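Local coordinates for MIPZ (Caulobacter crescentus, PDB 2XJ9), which is an ATPase that inhibits cell division and positions the division plane, forming a gradient through localized dimerization and nucleoid binding, at residues A[39-44]-A[72-77]. The protein carries 1 engineered substitution. Residues are numbered along the deposited sequence; the frame is centred on the assembly and turned at random.
Sequences IDLALR and LNLSDN. Engineered in segment 39-44: Ala42 (natural residue Asp).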
loop_
_atom_site.group_PDB
_atom_site.type_symbol
_atom_site.label_atom_id
_atom_site.label_comp_id
_atom_site.label_asym_id
_atom_site.label_seq_id
_atom_site.Cartn_x
_atom_site.Cartn_y
_atom_site.Cartn_z
ATOM N N ILE A 39 -11.526 13.314 7.911
ATOM C CA ILE A 39 -11.831 12.112 8.659
ATOM C C ILE A 39 -10.991 10.972 8.136
ATOM O O ILE A 39 -11.053 10.665 6.946
ATOM C CB ILE A 39 -13.286 11.703 8.463
ATOM C CG1 ILE A 39 -14.219 12.836 8.878
ATOM C CG2 ILE A 39 -13.586 10.418 9.226
ATOM C CD1 ILE A 39 -15.653 12.467 8.769
ATOM N N ASP A 40 -10.221 10.340 9.026
ATOM C CA ASP A 40 -9.311 9.246 8.676
ATOM C C ASP A 40 -9.841 7.943 9.231
ATOM O O ASP A 40 -9.876 7.766 10.443
ATOM C CB ASP A 40 -7.915 9.516 9.259
ATOM C CG ASP A 40 -6.849 8.484 8.804
ATOM O OD1 ASP A 40 -5.641 8.824 8.866
ATOM O OD2 ASP A 40 -7.200 7.346 8.391
ATOM N N LEU A 41 -10.243 7.036 8.348
ATOM C CA LEU A 41 -10.757 5.732 8.749
ATOM C C LEU A 41 -9.720 4.606 8.731
ATOM O O LEU A 41 -10.083 3.437 8.892
ATOM C CB LEU A 41 -11.899 5.320 7.841
ATOM C CG LEU A 41 -13.005 6.328 7.617
ATOM C CD1 LEU A 41 -14.175 5.609 7.007
ATOM C CD2 LEU A 41 -13.374 6.969 8.923
ATOM N N ALA A 42 -8.448 4.931 8.498
ATOM C CA ALA A 42 -7.383 3.965 8.735
ATOM C C ALA A 42 -7.049 4.030 10.232
ATOM O O ALA A 42 -6.200 4.811 10.665
ATOM C CB ALA A 42 -6.173 4.276 7.884
ATOM N N LEU A 43 -7.742 3.216 11.021
ATOM C CA LEU A 43 -7.798 3.453 12.445
ATOM C C LEU A 43 -6.457 3.297 13.098
ATOM O O LEU A 43 -6.118 4.082 13.978
ATOM C CB LEU A 43 -8.838 2.561 13.107
ATOM C CG LEU A 43 -10.261 3.000 12.765
ATOM C CD1 LEU A 43 -11.301 1.998 13.220
ATOM C CD2 LEU A 43 -10.521 4.349 13.347
ATOM N N ARG A 44 -5.683 2.297 12.664
ATOM C CA ARG A 44 -4.319 2.101 13.182
ATOM C C ARG A 44 -3.280 3.040 12.539
ATOM O O ARG A 44 -2.621 3.818 13.247
ATOM C CB ARG A 44 -3.881 0.635 13.076
ATOM C CG ARG A 44 -4.974 -0.340 13.419
ATOM C CD ARG A 44 -4.562 -1.424 14.391
ATOM N NE ARG A 44 -3.228 -1.899 14.205
ATOM C CZ ARG A 44 -2.303 -2.250 15.093
ATOM N NH1 ARG A 44 -2.454 -2.199 16.407
ATOM N NH2 ARG A 44 -1.152 -2.657 14.587
ATOM N N LEU A 72 -10.923 15.138 12.585
ATOM C CA LEU A 72 -11.956 14.506 13.403
ATOM C C LEU A 72 -11.672 13.040 13.712
ATOM O O LEU A 72 -11.546 12.205 12.817
ATOM C CB LEU A 72 -13.311 14.620 12.707
ATOM C CG LEU A 72 -14.372 15.588 13.249
ATOM C CD1 LEU A 72 -13.792 16.802 13.925
ATOM C CD2 LEU A 72 -15.289 16.016 12.134
ATOM N N ASN A 73 -11.594 12.719 14.994
ATOM C CA ASN A 73 -11.352 11.349 15.397
ATOM C C ASN A 73 -12.646 10.697 15.800
ATOM O O ASN A 73 -13.562 11.369 16.239
ATOM C CB ASN A 73 -10.387 11.314 16.577
ATOM C CG ASN A 73 -9.060 11.960 16.260
ATOM O OD1 ASN A 73 -8.411 11.626 15.267
ATOM N ND2 ASN A 73 -8.654 12.905 17.095
ATOM N N LEU A 74 -12.726 9.386 15.661
ATOM C CA LEU A 74 -13.892 8.666 16.129
ATOM C C LEU A 74 -13.824 8.420 17.656
ATOM O O LEU A 74 -14.858 8.430 18.328
ATOM C CB LEU A 74 -14.074 7.366 15.345
ATOM C CG LEU A 74 -13.564 7.430 13.898
ATOM C CD1 LEU A 74 -14.215 6.375 13.002
ATOM C CD2 LEU A 74 -13.775 8.802 13.322
ATOM N N SER A 75 -12.612 8.223 18.196
ATOM C CA SER A 75 -12.409 8.019 19.639
ATOM C C SER A 75 -11.490 9.059 20.231
ATOM O O SER A 75 -11.204 10.071 19.608
ATOM C CB SER A 75 -11.781 6.666 19.920
ATOM O OG SER A 75 -12.552 5.631 19.373
ATOM N N ASP A 76 -11.031 8.792 21.450
ATOM C CA ASP A 76 -9.970 9.574 22.076
ATOM C C ASP A 76 -8.715 8.782 21.828
ATOM O O ASP A 76 -7.608 9.221 22.137
ATOM C CB ASP A 76 -10.209 9.710 23.577
ATOM C CG ASP A 76 -11.690 9.861 23.924
ATOM O OD1 ASP A 76 -12.303 8.849 24.336
ATOM O OD2 ASP A 76 -12.243 10.980 23.778
ATOM N N ASN A 77 -8.926 7.598 21.254
ATOM C CA ASN A 77 -7.866 6.682 20.868
ATOM C C ASN A 77 -8.383 5.683 19.828
ATOM O O ASN A 77 -9.058 4.704 20.177
ATOM C CB ASN A 77 -7.345 5.949 22.103
ATOM C CG ASN A 77 -6.225 4.985 21.783
ATOM O OD1 ASN A 77 -6.301 4.226 20.820
ATOM N ND2 ASN A 77 -5.171 5.014 22.590
HETATM O O HOH W 1 -9.332 11.779 11.490
#
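Ile39, Leu41 and Leu43 meet Leu72 and Leu74 in a buried apolar contact where the end of strand 36-40 and the loop after it lie beside outermost strand 70-72. Leu74 takes part through both methyl branches. Its CD1 lies 4.2 Å from both Leu41 CD2 and Leu43 CD2. Its CD2 lies 4.4 Å from Ile39 CG2. Nearer the strands, Ile39 CG1 packs 4.3 Å from Leu72 CB. No direct hydrogen bond crosses between the segments. Instead a water bridges the two backbones: it accepts from Asp40 N at 3.0 Å and donates to Leu72 O at 2.6 Å. Helix 86-103 packs against the same leucines, Ala100 touching Leu72 and Ala96 touching Leu74.

Asp40 carries CG anti to its backbone N (chi1 -174°), which takes CG away from segment 72-77. Its OD2 accepts from N of the engineered Ala42 (Asp in nature) at 2.7 Å, nearly in line with the C-O bond, and closes an Asx turn. Asp40 OD1 accepts from Ala49 N, and the side chain of Asp40 is about 7 Å from the bound magnesium ion. This is the sheet edge of a deviant Walker A (ParA/MinD-like) P-loop ATPase, with strand 36-40 ending near the nucleotide and magnesium site.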